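Local coordinates for gram-negative insecticidal protein (Chromobacterium piscinae, PDB 6FBM), which is an insecticidal toxin that probably kills by forming pores through its MACPF domain, with a C-terminal beta-tripod region that may recognise the target, at residues A337-A342 and G359-A364; W389-D394 and D403-R408; D447-Q452 and P472-A477; W456-T461 and P487-P492. All coordinates share one frame; numbering follows the deposited sequence.

Contact 1: A337-A342 and G359-A364; sequences ASEDLA and GQRNHA
Ala-342 and Gln-360 face each other as an antiparallel hydrogen-bonded pair, where strand 342-346 begins and strand 358-360 ends. Gln-360 N lies 2.8 Å from Ala-342 O, and Ala-342 N returns a bond of 3.0 Å to Gln-360 O. Past this pair, side chains take over. Asp-340 lies across the His-363 imidazole: OD1 stands over the ring face, 3.2 Å from NE2, while CB makes a CH-pi contact 3.9 Å from the ring centroid. Glu-339, with CG anti to its carbonyl carbon (chi1 -62°), runs extended toward Arg-361 and sets OE1 over the guanidinium face, 3.7 Å from NE. That is a long salt bridge of charge alone; NE itself bonds to Val-455 O, and Glu-339 OE1 has a second ionic partner in Arg-454. Behind these, Asn-362 OD1 accepts from both Gln-360 NE2 and Ala-364 N, the latter closing an Asx turn at 2.8 Å. Between the two segments the directional bonds are thus backbone ones, the acids acting through space; Asp-340 might modestly favour a protonated His-363.

Contact 2: W389-D394 and D403-R408; sequences WQRVWD and DYACWR
Arg-391 and Trp-407 both hold CG anti to the carbonyl carbon (chi1 -73° and -67°), and their side chains lie side by side, pointing the same way from paired strands. Arg-391 CG therefore sits over the six-membered ring of Trp-407, 3.5 Å from its centroid and 7° off the normal, a CH-pi contact; farther out, Arg-391 NE passes 3.6 Å from Trp-407 CZ2. Trp-389 O meets the edge of the same indole, 3.5 Å from Trp-407 CZ3. At the corner, Val-392 CG2 packs 3.4 Å from Arg-408 CG and over one face of the guanidinium, which is salt-bridged to Asp-420. Trp-393 lies alongside Tyr-404, its CZ3 3.1 Å from Tyr-404 O, while its NE1 bonds to Lys-465 O. In the backbone, Cys-406 O takes Val-392 N at 2.9 Å and, weakly, Trp-393 N as well. This is a classic beta bulge: the extra residue sits at the corner between strands 388-391 and 393-394, and both still pair antiparallel with strand 403-410.

Contact 3: D447-Q452 and P472-A477; sequences DVQTLQ and PGAAGA
Gln-449 reaches across to Ala-475 in the turn that follows strand 468-473, and its chain meets the second segment from CB to OE1. CB starts 3.6 Å from Gly-473 O. CG, anti to the carbonyl carbon (chi1 -70°), passes Ala-474 CA at 4.2 Å, and an anti chi2 (-167°) then carries CD on toward the Ala-475 amide. At the tip, OE1 accepts the N-H of Ala-475 at 2.8 Å, with the donor standing 39° above the plane of the side-chain amide; the same oxygen touches Ala-475 CB at 3.4 Å. Beneath this chain the backbone forms a classic beta bulge. Gly-473 O accepts two N-H groups, from Gln-449 at 2.8 Å and from Thr-450 at 3.1 Å, and Gly-473 N gives only a weak bond back to Thr-450 O. Apolar packing lies next to it: Val-448 sets both methyls 3.8 Å from Pro-472 CB, and Cys-507 of strand 506-508 touches both residues. A type II turn from Ala-474 to Ala-477 leads the chain away. The side-chain carbonyl of Gln-449 thus acts like one more backbone acceptor, extending the hydrogen-bonded ladder from the bulge into the turn.

Contact 4: W456-T461 and P487-P492; sequences WWDKGT and PNYNNP
A type II beta turn, Asp-458 to Thr-461 at the end of strand 450-457, receives the ring of Tyr-489 from the loop before helix 495-500. The tyrosine crosses Asp-458 at about a right angle, and its OH donates a 2.6 Å hydrogen bond to Asp-458 OD1, arriving 48° out of the carboxylate plane. OD1 is gripped a second time by Val-467 N, which helps fix the carboxylate. Lys-459 slides past the ring in the opposite direction. Its CB lies 3.6 Å from Tyr-489 CZ, and bends at chi2 and chi3 (chi3 -59°) bring CE over the face, 4.0 Å from the ring centroid and 14° off the normal, a CH-pi contact. Trp-457 adds its CB, 3.9 Å from Tyr-489 CD1, and the two ring systems meet obliquely. Farther along, Asn-491 ND2 lies 3.8 Å from Trp-457 CH2. Loop and turn are also joined through a water, which donates to Tyr-489 O at 2.6 Å and accepts a weak bond from Lys-459 NZ.

Contact 2 is the buried member of the set, a strand pairing flanked by indoles; contacts 1 and 3 are partly buried strand ends, and contact 4 lies at the surface. Backbone bonds carry contacts 2 and 3, each with a classic bulge, whereas contact 4 depends on a phenol, a carboxylate and a water, and contact 1 mixes one strand pair with charges that meet without a directed bond. Contacts 3 and 4 share strand 450-457, one near its start and the other at its far end, with centres about 20 Å apart. Contact 4 also touches contact 1, where Ser-338 OG bonds to Lys-459 O, and contact 2, where Trp-393 packs against Trp-456.

Contact 1: A337-A342 and G359-A364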
loop_
_atom_site.group_PDB
_atom_site.type_symbol
_atom_site.label_atom_id
_atom_site.label_comp_id
_atom_site.label_asym_id
_atom_site.label_seq_id
_atom_site.Cartn_x
_atom_site.Cartn_y
_atom_site.Cartn_z
ATOM N N ALA A 337 -62.252 -45.538 -55.518
ATOM C CA ALA A 337 -61.155 -45.373 -56.470
ATOM C C ALA A 337 -60.838 -46.750 -57.049
ATOM O O ALA A 337 -60.918 -47.764 -56.354
ATOM C CB ALA A 337 -59.938 -44.774 -55.795
ATOM N N SER A 338 -60.511 -46.774 -58.338
ATOM C CA SER A 338 -60.229 -48.031 -59.037
ATOM C C SER A 338 -59.115 -48.718 -58.287
ATOM O O SER A 338 -59.270 -49.869 -57.842
ATOM C CB SER A 338 -59.820 -47.793 -60.503
ATOM O OG SER A 338 -60.724 -46.879 -61.130
ATOM N N GLU A 339 -58.015 -47.980 -58.095
ATOM C CA GLU A 339 -56.838 -48.524 -57.426
ATOM C C GLU A 339 -56.977 -48.580 -55.911
ATOM O O GLU A 339 -57.750 -47.830 -55.296
ATOM C CB GLU A 339 -55.600 -47.762 -57.840
ATOM C CG GLU A 339 -55.317 -47.865 -59.332
ATOM C CD GLU A 339 -54.148 -47.012 -59.742
ATOM O OE1 GLU A 339 -53.560 -47.279 -60.806
ATOM O OE2 GLU A 339 -53.809 -46.070 -59.004
ATOM N N ASP A 340 -56.265 -49.531 -55.328
ATOM C CA ASP A 340 -56.181 -49.690 -53.888
ATOM C C ASP A 340 -55.018 -48.803 -53.407
ATOM O O ASP A 340 -54.005 -48.668 -54.089
ATOM C CB ASP A 340 -55.871 -51.150 -53.511
ATOM C CG ASP A 340 -57.009 -52.128 -53.795
ATOM O OD1 ASP A 340 -58.193 -51.775 -53.623
ATOM O OD2 ASP A 340 -56.681 -53.303 -54.134
ATOM N N LEU A 341 -55.171 -48.216 -52.226
ATOM C CA LEU A 341 -54.121 -47.448 -51.572
ATOM C C LEU A 341 -54.058 -47.867 -50.126
ATOM O O LEU A 341 -55.073 -47.903 -49.453
ATOM C CB LEU A 341 -54.428 -45.950 -51.588
ATOM C CG LEU A 341 -53.434 -45.034 -50.880
ATOM C CD1 LEU A 341 -52.062 -45.138 -51.527
ATOM C CD2 LEU A 341 -53.951 -43.609 -50.922
ATOM N N ALA A 342 -52.857 -48.183 -49.660
ATOM C CA ALA A 342 -52.604 -48.294 -48.248
ATOM C C ALA A 342 -51.361 -47.441 -47.930
ATOM O O ALA A 342 -50.429 -47.313 -48.756
ATOM C CB ALA A 342 -52.405 -49.734 -47.858
ATOM N N GLY A 359 -46.294 -45.343 -49.123
ATOM C CA GLY A 359 -47.523 -45.618 -49.875
ATOM C C GLY A 359 -47.463 -46.859 -50.748
ATOM O O GLY A 359 -46.415 -47.165 -51.306
ATOM N N GLN A 360 -48.597 -47.546 -50.888
ATOM C CA GLN A 360 -48.714 -48.793 -51.657
ATOM C C GLN A 360 -49.971 -48.815 -52.500
ATOM O O GLN A 360 -51.043 -48.427 -52.021
ATOM C CB GLN A 360 -48.926 -49.946 -50.710
ATOM C CG GLN A 360 -47.682 -50.670 -50.335
ATOM C CD GLN A 360 -47.741 -51.146 -48.924
ATOM O OE1 GLN A 360 -47.080 -50.585 -48.060
ATOM N NE2 GLN A 360 -48.514 -52.194 -48.683
ATOM N N ARG A 361 -49.878 -49.372 -53.712
ATOM C CA ARG A 361 -51.064 -49.621 -54.520
ATOM C C ARG A 361 -51.732 -50.954 -54.178
ATOM O O ARG A 361 -51.898 -51.814 -55.043
ATOM C CB ARG A 361 -50.731 -49.572 -56.008
ATOM C CG ARG A 361 -51.978 -49.298 -56.865
ATOM C CD ARG A 361 -51.641 -49.358 -58.330
ATOM N NE ARG A 361 -50.659 -48.362 -58.696
ATOM C CZ ARG A 361 -50.044 -48.310 -59.879
ATOM N NH1 ARG A 361 -50.320 -49.194 -60.842
ATOM N NH2 ARG A 361 -49.146 -47.360 -60.108
ATOM N N ASN A 362 -52.135 -51.136 -52.924
ATOM C CA ASN A 362 -52.782 -52.384 -52.482
ATOM C C ASN A 362 -53.467 -52.170 -51.120
ATOM O O ASN A 362 -53.497 -51.050 -50.620
ATOM C CB ASN A 362 -51.761 -53.531 -52.453
ATOM C CG ASN A 362 -50.678 -53.356 -51.404
ATOM O OD1 ASN A 362 -50.969 -53.272 -50.207
ATOM N ND2 ASN A 362 -49.419 -53.373 -51.839
ATOM N N HIS A 363 -54.028 -53.241 -50.551
ATOM C CA HIS A 363 -54.738 -53.212 -49.257
ATOM C C HIS A 363 -54.074 -54.075 -48.187
ATOM O O HIS A 363 -54.694 -54.358 -47.168
ATOM C CB HIS A 363 -56.185 -53.702 -49.412
ATOM C CG HIS A 363 -57.157 -52.655 -49.866
ATOM N ND1 HIS A 363 -56.807 -51.333 -50.072
ATOM C CD2 HIS A 363 -58.488 -52.737 -50.114
ATOM C CE1 HIS A 363 -57.875 -50.657 -50.456
ATOM N NE2 HIS A 363 -58.907 -51.484 -50.483
ATOM N N ALA A 364 -52.805 -54.454 -48.384
ATOM C CA ALA A 364 -52.112 -55.358 -47.463
ATOM C C ALA A 364 -52.001 -54.786 -46.057
ATOM O O ALA A 364 -51.996 -53.562 -45.872
ATOM C CB ALA A 364 -50.728 -55.694 -47.990
#

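Contact 2: W389-D394 and D403-R408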
loop_
_atom_site.group_PDB
_atom_site.type_symbol
_atom_site.label_atom_id
_atom_site.label_comp_id
_atom_site.label_asym_id
_atom_site.label_seq_id
_atom_site.Cartn_x
_atom_site.Cartn_y
_atom_site.Cartn_z
ATOM N N TRP A 389 -50.959 -28.124 -41.456
ATOM C CA TRP A 389 -51.224 -29.011 -42.548
ATOM C C TRP A 389 -52.301 -28.449 -43.476
ATOM O O TRP A 389 -53.314 -27.941 -43.011
ATOM C CB TRP A 389 -51.674 -30.353 -41.996
ATOM C CG TRP A 389 -50.666 -31.058 -41.169
ATOM C CD1 TRP A 389 -50.455 -30.891 -39.843
ATOM C CD2 TRP A 389 -49.759 -32.077 -41.593
ATOM N NE1 TRP A 389 -49.467 -31.735 -39.411
ATOM C CE2 TRP A 389 -49.020 -32.476 -40.462
ATOM C CE3 TRP A 389 -49.475 -32.675 -42.826
ATOM C CZ2 TRP A 389 -48.035 -33.439 -40.517
ATOM C CZ3 TRP A 389 -48.485 -33.656 -42.885
ATOM C CH2 TRP A 389 -47.791 -34.032 -41.740
ATOM N N GLN A 390 -52.066 -28.560 -44.778
ATOM C CA GLN A 390 -53.051 -28.210 -45.788
ATOM C C GLN A 390 -53.368 -29.378 -46.719
ATOM O O GLN A 390 -52.593 -30.327 -46.834
ATOM C CB GLN A 390 -52.552 -27.013 -46.607
ATOM C CG GLN A 390 -51.550 -27.293 -47.724
ATOM C CD GLN A 390 -50.888 -26.054 -48.243
ATOM O OE1 GLN A 390 -51.426 -24.945 -48.093
ATOM N NE2 GLN A 390 -49.700 -26.222 -48.850
ATOM N N ARG A 391 -54.504 -29.267 -47.393
ATOM C CA ARG A 391 -55.000 -30.320 -48.243
ATOM C C ARG A 391 -54.526 -30.171 -49.670
ATOM O O ARG A 391 -54.747 -29.159 -50.294
ATOM C CB ARG A 391 -56.509 -30.360 -48.239
ATOM C CG ARG A 391 -57.100 -30.896 -46.968
ATOM C CD ARG A 391 -58.465 -31.552 -47.217
ATOM N NE ARG A 391 -59.432 -31.186 -46.191
ATOM C CZ ARG A 391 -60.069 -30.020 -46.132
ATOM N NH1 ARG A 391 -59.848 -29.065 -47.026
ATOM N NH2 ARG A 391 -60.922 -29.789 -45.146
ATOM N N VAL A 392 -53.877 -31.212 -50.168
ATOM C CA VAL A 392 -53.575 -31.305 -51.562
ATOM C C VAL A 392 -54.871 -31.727 -52.278
ATOM O O VAL A 392 -55.114 -31.306 -53.408
ATOM C CB VAL A 392 -52.441 -32.326 -51.817
ATOM C CG1 VAL A 392 -52.109 -32.425 -53.302
ATOM C CG2 VAL A 392 -51.201 -31.906 -51.095
ATOM N N TRP A 393 -55.675 -32.550 -51.596
ATOM C CA TRP A 393 -56.834 -33.197 -52.197
ATOM C C TRP A 393 -57.747 -33.759 -51.131
ATOM O O TRP A 393 -57.282 -34.199 -50.091
ATOM C CB TRP A 393 -56.357 -34.355 -53.067
ATOM C CG TRP A 393 -57.422 -35.272 -53.570
ATOM C CD1 TRP A 393 -58.161 -35.124 -54.709
ATOM C CD2 TRP A 393 -57.871 -36.493 -52.958
ATOM N NE1 TRP A 393 -59.046 -36.167 -54.842
ATOM C CE2 TRP A 393 -58.891 -37.023 -53.784
ATOM C CE3 TRP A 393 -57.521 -37.180 -51.801
ATOM C CZ2 TRP A 393 -59.557 -38.208 -53.481
ATOM C CZ3 TRP A 393 -58.187 -38.357 -51.502
ATOM C CH2 TRP A 393 -59.190 -38.857 -52.337
ATOM N N ASP A 394 -59.045 -33.757 -51.426
ATOM C CA ASP A 394 -60.024 -34.551 -50.686
ATOM C C ASP A 394 -61.059 -35.167 -51.630
ATOM O O ASP A 394 -61.063 -34.855 -52.815
ATOM C CB ASP A 394 -60.681 -33.713 -49.569
ATOM C CG ASP A 394 -61.245 -32.408 -50.059
ATOM O OD1 ASP A 394 -62.293 -32.407 -50.702
ATOM O OD2 ASP A 394 -60.648 -31.368 -49.782
ATOM N N ASP A 403 -64.517 -40.124 -45.600
ATOM C CA ASP A 403 -63.669 -39.139 -46.263
ATOM C C ASP A 403 -62.221 -39.613 -46.446
ATOM O O ASP A 403 -61.711 -40.448 -45.682
ATOM C CB ASP A 403 -63.722 -37.819 -45.487
ATOM C CG ASP A 403 -65.103 -37.166 -45.532
ATOM O OD1 ASP A 403 -65.712 -37.082 -46.629
ATOM O OD2 ASP A 403 -65.575 -36.752 -44.455
ATOM N N TYR A 404 -61.602 -39.099 -47.494
ATOM C CA TYR A 404 -60.300 -39.534 -47.969
ATOM C C TYR A 404 -59.574 -38.290 -48.406
ATOM O O TYR A 404 -60.117 -37.530 -49.196
ATOM C CB TYR A 404 -60.448 -40.486 -49.159
ATOM C CG TYR A 404 -61.314 -41.665 -48.821
ATOM C CD1 TYR A 404 -60.773 -42.828 -48.271
ATOM C CD2 TYR A 404 -62.688 -41.607 -49.012
ATOM C CE1 TYR A 404 -61.586 -43.899 -47.929
ATOM C CE2 TYR A 404 -63.513 -42.667 -48.663
ATOM C CZ TYR A 404 -62.965 -43.807 -48.136
ATOM O OH TYR A 404 -63.778 -44.846 -47.795
ATOM N N ALA A 405 -58.362 -38.068 -47.900
ATOM C CA ALA A 405 -57.644 -36.829 -48.188
ATOM C C ALA A 405 -56.149 -36.999 -48.213
ATOM O O ALA A 405 -55.615 -37.871 -47.539
ATOM C CB ALA A 405 -58.022 -35.774 -47.163
ATOM N N CYS A 406 -55.490 -36.136 -48.975
ATOM C CA CYS A 406 -54.041 -36.075 -49.021
ATOM C C CYS A 406 -53.641 -34.767 -48.356
ATOM O O CYS A 406 -54.110 -33.702 -48.768
ATOM C CB CYS A 406 -53.574 -36.079 -50.454
ATOM S SG CYS A 406 -51.799 -36.006 -50.597
ATOM N N TRP A 407 -52.791 -34.846 -47.327
ATOM C CA TRP A 407 -52.347 -33.646 -46.622
ATOM C C TRP A 407 -50.858 -33.379 -46.817
ATOM O O TRP A 407 -50.079 -34.317 -46.991
ATOM C CB TRP A 407 -52.635 -33.749 -45.147
ATOM C CG TRP A 407 -54.062 -33.759 -44.783
ATOM C CD1 TRP A 407 -54.896 -34.841 -44.783
ATOM C CD2 TRP A 407 -54.833 -32.661 -44.306
ATOM N NE1 TRP A 407 -56.139 -34.483 -44.354
ATOM C CE2 TRP A 407 -56.128 -33.140 -44.059
ATOM C CE3 TRP A 407 -54.554 -31.307 -44.067
ATOM C CZ2 TRP A 407 -57.153 -32.315 -43.578
ATOM C CZ3 TRP A 407 -55.576 -30.489 -43.592
ATOM C CH2 TRP A 407 -56.853 -30.998 -43.360
ATOM N N ARG A 408 -50.491 -32.091 -46.784
ATOM C CA ARG A 408 -49.100 -31.643 -46.833
ATOM C C ARG A 408 -48.756 -30.963 -45.570
ATOM O O ARG A 408 -49.543 -30.134 -45.068
ATOM C CB ARG A 408 -48.896 -30.522 -47.819
ATOM C CG ARG A 408 -48.512 -30.961 -49.176
ATOM C CD ARG A 408 -47.209 -30.388 -49.652
ATOM N NE ARG A 408 -47.409 -30.020 -51.044
ATOM C CZ ARG A 408 -47.550 -30.860 -52.072
ATOM N NH1 ARG A 408 -47.739 -30.329 -53.265
ATOM N NH2 ARG A 408 -47.466 -32.190 -51.958
#

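Contact 3: D447-Q452 and P472-A477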
loop_
_atom_site.group_PDB
_atom_site.type_symbol
_atom_site.label_atom_id
_atom_site.label_comp_id
_atom_site.label_asym_id
_atom_site.label_seq_id
_atom_site.Cartn_x
_atom_site.Cartn_y
_atom_site.Cartn_z
ATOM N N ASP A 447 -34.436 -29.387 -53.946
ATOM C CA ASP A 447 -35.752 -29.246 -54.590
ATOM C C ASP A 447 -36.082 -30.484 -55.412
ATOM O O ASP A 447 -35.182 -31.130 -55.967
ATOM C CB ASP A 447 -35.778 -28.026 -55.528
ATOM C CG ASP A 447 -35.633 -26.708 -54.791
ATOM O OD1 ASP A 447 -35.959 -26.636 -53.576
ATOM O OD2 ASP A 447 -35.215 -25.738 -55.456
ATOM N N VAL A 448 -37.367 -30.828 -55.487
ATOM C CA VAL A 448 -37.761 -32.018 -56.252
ATOM C C VAL A 448 -37.461 -31.768 -57.739
ATOM O O VAL A 448 -37.729 -30.696 -58.262
ATOM C CB VAL A 448 -39.225 -32.419 -56.019
ATOM C CG1 VAL A 448 -39.604 -33.610 -56.878
ATOM C CG2 VAL A 448 -39.443 -32.778 -54.561
ATOM N N GLN A 449 -36.858 -32.774 -58.374
ATOM C CA GLN A 449 -36.507 -32.739 -59.792
ATOM C C GLN A 449 -37.401 -33.672 -60.616
ATOM O O GLN A 449 -38.010 -33.247 -61.600
ATOM C CB GLN A 449 -35.037 -33.083 -59.970
ATOM C CG GLN A 449 -34.131 -31.988 -59.448
ATOM C CD GLN A 449 -32.693 -32.150 -59.873
ATOM O OE1 GLN A 449 -32.126 -33.252 -59.839
ATOM N NE2 GLN A 449 -32.093 -31.038 -60.312
ATOM N N THR A 450 -37.495 -34.925 -60.181
ATOM C CA THR A 450 -38.341 -35.908 -60.826
ATOM C C THR A 450 -39.502 -36.310 -59.927
ATOM O O THR A 450 -39.460 -36.151 -58.705
ATOM C CB THR A 450 -37.550 -37.175 -61.124
ATOM O OG1 THR A 450 -37.006 -37.685 -59.901
ATOM C CG2 THR A 450 -36.418 -36.872 -62.095
ATOM N N LEU A 451 -40.540 -36.836 -60.574
ATOM C CA LEU A 451 -41.667 -37.483 -59.922
ATOM C C LEU A 451 -41.911 -38.748 -60.744
ATOM O O LEU A 451 -42.284 -38.668 -61.905
ATOM C CB LEU A 451 -42.881 -36.558 -59.914
ATOM C CG LEU A 451 -42.841 -35.375 -58.920
ATOM C CD1 LEU A 451 -43.798 -34.253 -59.293
ATOM C CD2 LEU A 451 -43.151 -35.844 -57.501
ATOM N N GLN A 452 -41.647 -39.908 -60.137
ATOM C CA GLN A 452 -41.650 -41.212 -60.833
ATOM C C GLN A 452 -42.411 -42.260 -60.019
ATOM O O GLN A 452 -42.877 -41.976 -58.919
ATOM C CB GLN A 452 -40.207 -41.680 -61.054
ATOM C CG GLN A 452 -39.357 -40.691 -61.834
ATOM C CD GLN A 452 -37.892 -41.125 -61.963
ATOM O OE1 GLN A 452 -37.474 -42.168 -61.456
ATOM N NE2 GLN A 452 -37.098 -40.282 -62.624
ATOM N N PRO A 472 -40.933 -38.556 -55.099
ATOM C CA PRO A 472 -40.022 -37.498 -55.494
ATOM C C PRO A 472 -38.553 -37.980 -55.546
ATOM O O PRO A 472 -38.183 -39.022 -54.967
ATOM C CB PRO A 472 -40.244 -36.459 -54.412
ATOM C CG PRO A 472 -40.481 -37.284 -53.191
ATOM C CD PRO A 472 -41.267 -38.468 -53.666
ATOM N N GLY A 473 -37.740 -37.235 -56.275
ATOM C CA GLY A 473 -36.316 -37.532 -56.408
ATOM C C GLY A 473 -35.537 -36.295 -56.852
ATOM O O GLY A 473 -36.081 -35.333 -57.420
ATOM N N ALA A 474 -34.248 -36.331 -56.573
ATOM C CA ALA A 474 -33.365 -35.264 -56.962
ATOM C C ALA A 474 -31.960 -35.797 -57.146
ATOM O O ALA A 474 -31.623 -36.866 -56.622
ATOM C CB ALA A 474 -33.397 -34.169 -55.916
ATOM N N ALA A 475 -31.147 -35.057 -57.902
ATOM C CA ALA A 475 -29.727 -35.377 -58.040
ATOM C C ALA A 475 -29.110 -35.261 -56.659
ATOM O O ALA A 475 -29.229 -34.224 -56.020
ATOM C CB ALA A 475 -29.050 -34.420 -59.015
ATOM N N GLY A 476 -28.508 -36.341 -56.192
ATOM C CA GLY A 476 -27.846 -36.373 -54.890
ATOM C C GLY A 476 -28.707 -36.663 -53.651
ATOM O O GLY A 476 -28.144 -36.893 -52.549
ATOM N N ALA A 477 -30.039 -36.678 -53.802
ATOM C CA ALA A 477 -30.932 -37.027 -52.699
ATOM C C ALA A 477 -31.107 -38.533 -52.569
ATOM O O ALA A 477 -31.030 -39.263 -53.549
ATOM C CB ALA A 477 -32.287 -36.366 -52.870
#

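Contact 4: W456-T461 and P487-P492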
loop_
_atom_site.group_PDB
_atom_site.type_symbol
_atom_site.label_atom_id
_atom_site.label_comp_id
_atom_site.label_asym_id
_atom_site.label_seq_id
_atom_site.Cartn_x
_atom_site.Cartn_y
_atom_site.Cartn_z
ATOM N N TRP A 456 -50.381 -44.221 -56.741
ATOM C CA TRP A 456 -51.850 -44.240 -56.708
ATOM C C TRP A 456 -52.423 -42.913 -57.230
ATOM O O TRP A 456 -51.725 -41.905 -57.268
ATOM C CB TRP A 456 -52.296 -44.459 -55.276
ATOM C CG TRP A 456 -53.766 -44.530 -55.005
ATOM C CD1 TRP A 456 -54.533 -45.636 -55.036
ATOM C CD2 TRP A 456 -54.625 -43.462 -54.584
ATOM N NE1 TRP A 456 -55.817 -45.342 -54.675
ATOM C CE2 TRP A 456 -55.902 -44.008 -54.390
ATOM C CE3 TRP A 456 -54.430 -42.101 -54.347
ATOM C CZ2 TRP A 456 -56.995 -43.246 -53.978
ATOM C CZ3 TRP A 456 -55.530 -41.340 -53.926
ATOM C CH2 TRP A 456 -56.786 -41.919 -53.750
ATOM N N TRP A 457 -53.664 -42.964 -57.697
ATOM C CA TRP A 457 -54.485 -41.788 -57.983
ATOM C C TRP A 457 -55.927 -42.131 -57.643
ATOM O O TRP A 457 -56.267 -43.302 -57.462
ATOM C CB TRP A 457 -54.398 -41.290 -59.443
ATOM C CG TRP A 457 -54.373 -42.345 -60.528
ATOM C CD1 TRP A 457 -54.973 -43.578 -60.512
ATOM C CD2 TRP A 457 -53.731 -42.237 -61.810
ATOM N NE1 TRP A 457 -54.715 -44.254 -61.676
ATOM C CE2 TRP A 457 -53.957 -43.460 -62.496
ATOM C CE3 TRP A 457 -52.983 -41.231 -62.447
ATOM C CZ2 TRP A 457 -53.463 -43.698 -63.786
ATOM C CZ3 TRP A 457 -52.485 -41.474 -63.711
ATOM C CH2 TRP A 457 -52.720 -42.704 -64.370
ATOM N N ASP A 458 -56.770 -41.111 -57.561
ATOM C CA ASP A 458 -58.127 -41.289 -57.069
ATOM C C ASP A 458 -59.140 -41.623 -58.141
ATOM O O ASP A 458 -60.316 -41.753 -57.835
ATOM C CB ASP A 458 -58.580 -40.031 -56.301
ATOM C CG ASP A 458 -58.996 -38.886 -57.216
ATOM O OD1 ASP A 458 -58.190 -38.508 -58.080
ATOM O OD2 ASP A 458 -60.098 -38.358 -57.056
ATOM N N LYS A 459 -58.722 -41.755 -59.406
ATOM C CA LYS A 459 -59.704 -41.886 -60.488
ATOM C C LYS A 459 -60.583 -43.133 -60.299
ATOM O O LYS A 459 -60.102 -44.196 -59.907
ATOM C CB LYS A 459 -59.078 -41.753 -61.865
ATOM C CG LYS A 459 -58.216 -42.895 -62.330
ATOM C CD LYS A 459 -56.954 -42.380 -63.067
ATOM C CE LYS A 459 -57.185 -41.530 -64.286
ATOM N NZ LYS A 459 -55.989 -41.612 -65.221
ATOM N N GLY A 460 -61.881 -42.932 -60.522
ATOM C CA GLY A 460 -62.919 -43.867 -60.115
ATOM C C GLY A 460 -63.729 -43.384 -58.927
ATOM O O GLY A 460 -64.908 -43.731 -58.806
ATOM N N THR A 461 -63.104 -42.604 -58.040
ATOM C CA THR A 461 -63.783 -42.083 -56.832
ATOM C C THR A 461 -64.946 -41.128 -57.171
ATOM O O THR A 461 -65.977 -41.110 -56.492
ATOM C CB THR A 461 -62.755 -41.434 -55.861
ATOM O OG1 THR A 461 -63.277 -41.373 -54.522
ATOM C CG2 THR A 461 -62.375 -40.054 -56.310
ATOM N N PRO A 487 -52.098 -32.421 -57.994
ATOM C CA PRO A 487 -53.587 -32.291 -58.058
ATOM C C PRO A 487 -54.230 -32.587 -59.446
ATOM O O PRO A 487 -55.213 -31.958 -59.830
ATOM C CB PRO A 487 -53.815 -30.839 -57.633
ATOM C CG PRO A 487 -52.613 -30.135 -58.126
ATOM C CD PRO A 487 -51.441 -31.094 -58.021
ATOM N N ASN A 488 -53.709 -33.577 -60.162
ATOM C CA ASN A 488 -54.145 -33.926 -61.509
ATOM C C ASN A 488 -53.598 -35.311 -61.882
ATOM O O ASN A 488 -52.777 -35.885 -61.149
ATOM C CB ASN A 488 -53.659 -32.880 -62.512
ATOM C CG ASN A 488 -52.134 -32.792 -62.582
ATOM O OD1 ASN A 488 -51.441 -33.805 -62.792
ATOM N ND2 ASN A 488 -51.597 -31.580 -62.383
ATOM N N TYR A 489 -54.017 -35.811 -63.042
ATOM C CA TYR A 489 -53.658 -37.149 -63.503
ATOM C C TYR A 489 -52.565 -37.142 -64.558
ATOM O O TYR A 489 -52.459 -38.101 -65.319
ATOM C CB TYR A 489 -54.888 -37.881 -64.045
ATOM C CG TYR A 489 -56.044 -38.017 -63.084
ATOM C CD1 TYR A 489 -55.854 -38.539 -61.821
ATOM C CD2 TYR A 489 -57.345 -37.652 -63.449
ATOM C CE1 TYR A 489 -56.925 -38.674 -60.921
ATOM C CE2 TYR A 489 -58.414 -37.778 -62.561
ATOM C CZ TYR A 489 -58.189 -38.299 -61.295
ATOM O OH TYR A 489 -59.230 -38.445 -60.409
ATOM N N ASN A 490 -51.734 -36.107 -64.587
ATOM C CA ASN A 490 -50.646 -36.045 -65.554
ATOM C C ASN A 490 -49.682 -37.217 -65.321
ATOM O O ASN A 490 -49.325 -37.492 -64.177
ATOM C CB ASN A 490 -49.871 -34.715 -65.463
ATOM C CG ASN A 490 -50.741 -33.495 -65.677
ATOM O OD1 ASN A 490 -51.892 -33.596 -66.068
ATOM N ND2 ASN A 490 -50.197 -32.334 -65.373
ATOM N N ASN A 491 -49.262 -37.877 -66.410
ATOM C CA ASN A 491 -48.485 -39.128 -66.366
ATOM C C ASN A 491 -47.473 -39.166 -67.522
ATOM O O ASN A 491 -47.837 -39.567 -68.623
ATOM C CB ASN A 491 -49.455 -40.321 -66.447
ATOM C CG ASN A 491 -48.768 -41.688 -66.321
ATOM O OD1 ASN A 491 -47.559 -41.796 -66.124
ATOM N ND2 ASN A 491 -49.562 -42.747 -66.430
ATOM N N PRO A 492 -46.210 -38.775 -67.320
ATOM C CA PRO A 492 -45.649 -38.311 -66.048
ATOM C C PRO A 492 -45.988 -36.842 -65.767
ATOM O O PRO A 492 -46.411 -36.130 -66.685
ATOM C CB PRO A 492 -44.145 -38.451 -66.270
ATOM C CG PRO A 492 -43.965 -38.219 -67.737
ATOM C CD PRO A 492 -45.272 -38.549 -68.436
HETATM O O HOH W 1 -53.873 -39.846 -66.643
#